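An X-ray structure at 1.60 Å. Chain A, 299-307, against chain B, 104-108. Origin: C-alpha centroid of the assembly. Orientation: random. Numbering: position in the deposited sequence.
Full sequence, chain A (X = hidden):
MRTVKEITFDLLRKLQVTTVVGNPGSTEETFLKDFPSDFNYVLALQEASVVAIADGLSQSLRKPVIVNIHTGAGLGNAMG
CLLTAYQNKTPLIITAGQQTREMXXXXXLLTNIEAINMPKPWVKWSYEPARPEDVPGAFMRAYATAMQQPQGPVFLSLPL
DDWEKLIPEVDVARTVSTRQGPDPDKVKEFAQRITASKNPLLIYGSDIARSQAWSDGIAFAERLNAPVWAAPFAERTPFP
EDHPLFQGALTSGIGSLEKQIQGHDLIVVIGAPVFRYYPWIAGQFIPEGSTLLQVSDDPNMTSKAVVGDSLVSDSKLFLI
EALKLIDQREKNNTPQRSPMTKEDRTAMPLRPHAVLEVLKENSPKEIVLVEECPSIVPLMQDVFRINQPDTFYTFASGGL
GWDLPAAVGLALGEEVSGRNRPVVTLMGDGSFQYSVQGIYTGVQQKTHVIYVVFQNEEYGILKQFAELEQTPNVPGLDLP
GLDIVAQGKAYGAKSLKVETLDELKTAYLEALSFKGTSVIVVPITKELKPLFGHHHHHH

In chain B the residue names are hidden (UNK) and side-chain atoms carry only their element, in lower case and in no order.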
ATOM      1  N   PRO A 299      14.827  -7.330 -13.936  1.00 13.63           N
ATOM      2  CA  PRO A 299      14.487  -6.076 -14.621  1.00 13.40           C
ATOM      3  C   PRO A 299      14.533  -4.858 -13.680  1.00 13.32           C
ATOM      4  O   PRO A 299      14.734  -3.734 -14.136  1.00 12.48           O
ATOM      5  CB  PRO A 299      13.059  -6.326 -15.126  1.00 12.77           C
ATOM      6  CG  PRO A 299      12.948  -7.819 -15.235  1.00 16.26           C
ATOM      7  CD  PRO A 299      13.752  -8.337 -14.053  1.00 11.58           C
ATOM      8  N   ASN A 300      14.353  -5.072 -12.379  1.00 13.21           N
ATOM      9  CA  ASN A 300      14.460  -3.956 -11.441  1.00 13.48           C
ATOM     10  C   ASN A 300      15.864  -3.354 -11.457  1.00 13.94           C
ATOM     11  O   ASN A 300      16.023  -2.129 -11.443  1.00 13.38           O
ATOM     12  CB  ASN A 300      14.074  -4.391 -10.021  1.00 13.59           C
ATOM     13  CG  ASN A 300      14.222  -3.262  -9.004  1.00 14.98           C
ATOM     14  OD1 ASN A 300      15.160  -3.252  -8.202  1.00 15.09           O
ATOM     15  ND2 ASN A 300      13.302  -2.305  -9.043  1.00 17.23           N
ATOM     16  N   MET A 301      16.879  -4.216 -11.500  1.00 11.88           N
ATOM     17  CA  MET A 301      18.273  -3.757 -11.492  1.00 11.40           C
ATOM     18  C   MET A 301      18.622  -2.965 -12.742  1.00 12.25           C
ATOM     19  O   MET A 301      19.230  -1.892 -12.667  1.00 14.67           O
ATOM     20  CB  MET A 301      19.248  -4.927 -11.342  1.00 11.47           C
ATOM     21  CG  MET A 301      19.150  -5.608 -10.005  1.00 14.39           C
ATOM     22  SD  MET A 301      19.475  -4.412  -8.695  1.00 22.76           S
ATOM     23  CE  MET A 301      18.144  -4.828  -7.578  1.00 23.08           C
ATOM     24  N   THR A 302      18.245  -3.487 -13.899  1.00  9.75           N
ATOM     25  CA  THR A 302      18.537  -2.770 -15.130  1.00  9.86           C
ATOM     26  C   THR A 302      17.712  -1.472 -15.222  1.00 10.37           C
ATOM     27  O   THR A 302      18.176  -0.480 -15.785  1.00 14.52           O
ATOM     28  CB  THR A 302      18.315  -3.663 -16.360  1.00 10.30           C
ATOM     29  OG1 THR A 302      17.051  -4.325 -16.237  1.00 11.65           O
ATOM     30  CG2 THR A 302      19.438  -4.713 -16.468  1.00 13.65           C
ATOM     31  N   SER A 303      16.503  -1.472 -14.658  1.00 10.56           N
ATOM     32  CA  SER A 303      15.649  -0.287 -14.765  1.00 11.66           C
ATOM     33  C   SER A 303      16.218   0.929 -14.045  1.00 13.95           C
ATOM     34  O   SER A 303      15.901   2.066 -14.408  1.00 13.59           O
ATOM     35  CB  SER A 303      14.223  -0.573 -14.273  1.00 14.38           C
ATOM     36  OG  SER A 303      14.137  -0.552 -12.858  1.00 14.72           O
ATOM     37  N   LYS A 304      17.066   0.692 -13.044  1.00 13.42           N
ATOM     38  CA  LYS A 304      17.555   1.774 -12.185  1.00 13.84           C
ATOM     39  C   LYS A 304      19.074   1.980 -12.241  1.00 13.36           C
ATOM     40  O   LYS A 304      19.635   2.717 -11.420  1.00 13.57           O
ATOM     41  CB  LYS A 304      17.096   1.549 -10.732  1.00 10.55           C
ATOM     42  CG  LYS A 304      17.742   0.372 -10.034  1.00 12.51           C
ATOM     43  CD  LYS A 304      16.991   0.046  -8.749  1.00 13.92           C
ATOM     44  CE  LYS A 304      17.752  -0.953  -7.909  1.00 11.92           C
ATOM     45  NZ  LYS A 304      16.877  -1.533  -6.843  1.00 16.39           N
ATOM     46  N   ALA A 305      19.734   1.339 -13.206  1.00 13.37           N
ATOM     47  CA  ALA A 305      21.179   1.488 -13.387  1.00 13.38           C
ATOM     48  C   ALA A 305      21.580   2.961 -13.550  1.00 14.05           C
ATOM     49  O   ALA A 305      20.831   3.761 -14.110  1.00 12.07           O
ATOM     50  CB  ALA A 305      21.654   0.674 -14.594  1.00 12.64           C
ATOM     51  N   VAL A 306      22.777   3.318 -13.086  1.00 12.51           N
ATOM     52  CA  VAL A 306      23.220   4.712 -13.185  1.00 13.31           C
ATOM     53  C   VAL A 306      23.679   5.073 -14.601  1.00 13.83           C
ATOM     54  O   VAL A 306      23.684   6.244 -14.985  1.00 14.78           O
ATOM     55  CB  VAL A 306      24.346   5.030 -12.174  1.00 12.22           C
ATOM     56  CG1 VAL A 306      23.818   4.987 -10.736  1.00 14.69           C
ATOM     57  CG2 VAL A 306      25.504   4.060 -12.332  1.00 13.76           C
ATOM     58  N   VAL A 307      24.048   4.059 -15.378  1.00 12.60           N
ATOM     59  CA  VAL A 307      24.626   4.287 -16.695  1.00 16.13           C
ATOM     60  C   VAL A 307      24.525   3.009 -17.518  1.00 13.07           C
ATOM     61  O   VAL A 307      24.414   1.912 -16.957  1.00 14.50           O
ATOM     62  CB  VAL A 307      26.123   4.680 -16.571  1.00 13.65           C
ATOM     63  CG1 VAL A 307      26.965   3.480 -16.128  1.00 15.11           C
ATOM     64  CG2 VAL A 307      26.653   5.256 -17.876  1.00 18.65           C
TER
ATOM     65  N   UNK B 104      19.790   8.399  -4.132  1.00 12.83           N
ATOM     66  CA  UNK B 104      18.517   7.723  -3.871  1.00 13.98           C
ATOM     67  C   UNK B 104      17.812   7.157  -5.100  1.00 13.86           C
ATOM     68  O   UNK B 104      17.249   6.066  -5.052  1.00 12.36           O
ATOM     69  c   UNK B 104      16.176   9.430  -1.252  1.00 14.50           C
ATOM     70  c   UNK B 104      17.310   8.495  -1.667  1.00 22.42           C
ATOM     71  c   UNK B 104      16.999   7.019  -1.324  1.00 16.72           C
ATOM     72  c   UNK B 104      17.552   8.670  -3.158  1.00 19.57           C
ATOM     73  N   UNK B 105      17.799   7.924  -6.187  1.00 13.03           N
ATOM     74  CA  UNK B 105      17.085   7.517  -7.393  1.00 14.52           C
ATOM     75  C   UNK B 105      17.526   6.148  -7.905  1.00 13.65           C
ATOM     76  O   UNK B 105      16.720   5.372  -8.415  1.00 15.88           O
ATOM     77  c   UNK B 105      17.261   9.291 -10.876  1.00 15.68           C
ATOM     78  c   UNK B 105      16.771   8.226  -9.892  1.00 15.71           C
ATOM     79  c   UNK B 105      17.272   8.572  -8.488  1.00 14.31           C
ATOM     80  c   UNK B 105      15.245   8.100  -9.919  1.00 15.35           C
ATOM     81  N   UNK B 106      18.814   5.853  -7.779  1.00 11.83           N
ATOM     82  CA  UNK B 106      19.339   4.600  -8.291  1.00 12.74           C
ATOM     83  C   UNK B 106      19.511   3.499  -7.239  1.00 15.54           C
ATOM     84  O   UNK B 106      20.063   2.436  -7.535  1.00 15.69           O
ATOM     85  n   UNK B 106      19.890   5.563 -11.245  1.00 20.93           N
ATOM     86  c   UNK B 106      20.475   5.934 -10.108  1.00 19.90           C
ATOM     87  o   UNK B 106      20.842   7.093  -9.894  1.00 28.02           O
ATOM     88  c   UNK B 106      20.642   4.863  -9.044  1.00 15.43           C
ATOM     89  N   UNK B 107      19.044   3.770  -6.022  1.00 11.47           N
ATOM     90  CA  UNK B 107      18.890   2.746  -4.975  1.00 12.43           C
ATOM     91  C   UNK B 107      20.152   1.930  -4.672  1.00 12.24           C
ATOM     92  O   UNK B 107      20.185   0.710  -4.865  1.00 14.62           O
ATOM     93  c   UNK B 107      17.696   1.831  -5.287  1.00 13.17           C
ATOM     94  c   UNK B 107      16.369   2.609  -5.402  1.00 12.75           C
ATOM     95  o   UNK B 107      15.321   0.505  -5.893  1.00 15.92           O
ATOM     96  c   UNK B 107      15.160   1.741  -5.743  1.00 15.35           C
ATOM     97  o   UNK B 107      14.048   2.315  -5.862  1.00 13.77           O
ATOM     98  N   UNK B 108      21.189   2.607  -4.162  1.00 11.12           N
ATOM     99  CA  UNK B 108      22.417   1.938  -3.730  1.00 13.36           C
ATOM    100  C   UNK B 108      22.150   1.093  -2.483  1.00 12.52           C
ATOM    101  O   UNK B 108      21.006   1.037  -1.997  1.00 10.88           O
ATOM    102  c   UNK B 108      21.181   4.033  -3.801  1.00 13.14           C
ATOM    103  c   UNK B 108      22.391   4.160  -2.888  1.00 10.99           C
ATOM    104  c   UNK B 108      23.339   3.112  -3.381  1.00 11.88           C
TER
HETATM  105  O   HOH W   1      13.123  -0.959  -6.383  1.00 13.22           O

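Position 104 of chain B carries four side-chain carbons and no heteroatom, forked at the second carbon. The side chain is out of reach of the chain A stretch and touches nothing there. Four carbons with a fork one step beyond CB identify leucine, B:Leu104.

Position 105 repeats the pattern: four carbons, again forked at the second. Its CA-to-CB bond points sideways and the side chain stays clear of the chain A stretch, so the small area it loses to the contact involves its backbone, whose O lies 4.5 Å from CB of A:Lys304. This is a second leucine, B:Leu105.

Position 106 is different in kind. Two carbons are present, the second carrying one oxygen and one nitrogen, which makes a short primary amide. The nitrogen lies 2.9 Å from O of A:Lys304, and the amide carbon packs 3.5 Å from CG1 of A:Val306. The residue is asparagine, B:Asn106. Its ND2 donates to the A:Lys304 carbonyl with an N-H...O angle of 162°, close to linear. Although the CA-to-CB bond points sideways, the m rotamer at chi1 brings the amide in to meet the backbone of chain A.

Position 107 has three carbons in an unbranched chain, the third bearing two oxygens, one of which lies 2.7 Å from NZ of A:Lys304. A carboxylate at the end of a chain of this length is that of glutamate, B:Glu107. The CA-to-CB bond points toward chain A, and the oxygen that meets A:Lys304 is OE1, joined to NZ in a hydrogen-bonded salt bridge. OE2 is hydrogen-bonded elsewhere in the structure. The backbone has positive phi (54°), and N of B:Glu107 donates to O of B:Leu104 at 3.1 Å, closing a turn.

Position 108 shows three carbons closing a ring onto the backbone nitrogen; its CA-to-CB bond points away and it makes no contact with the chain A stretch. This is proline, B:Pro108.

The contact centres on A:Lys304, which is engaged at both its backbone and its side chain. Its carbonyl O accepts a hydrogen bond from ND2 of B:Asn106, while the side chain, nearly extended beyond a p rotamer at chi1, carries the ammonium group to B:Glu107. NZ of A:Lys304 also donates to OD1 of A:Asn300 at 2.8 Å, so the lysine is held from within its own chain as well. A water completes the polar cluster, its O donating to OE1 of B:Glu107 at 2.7 Å and accepting from ND2 of A:Asn300 at 3.0 Å. Beside these polar links, A:Val306 supplies an apolar surface against the amide of B:Asn106.

Chain B (104-108) LLNEP
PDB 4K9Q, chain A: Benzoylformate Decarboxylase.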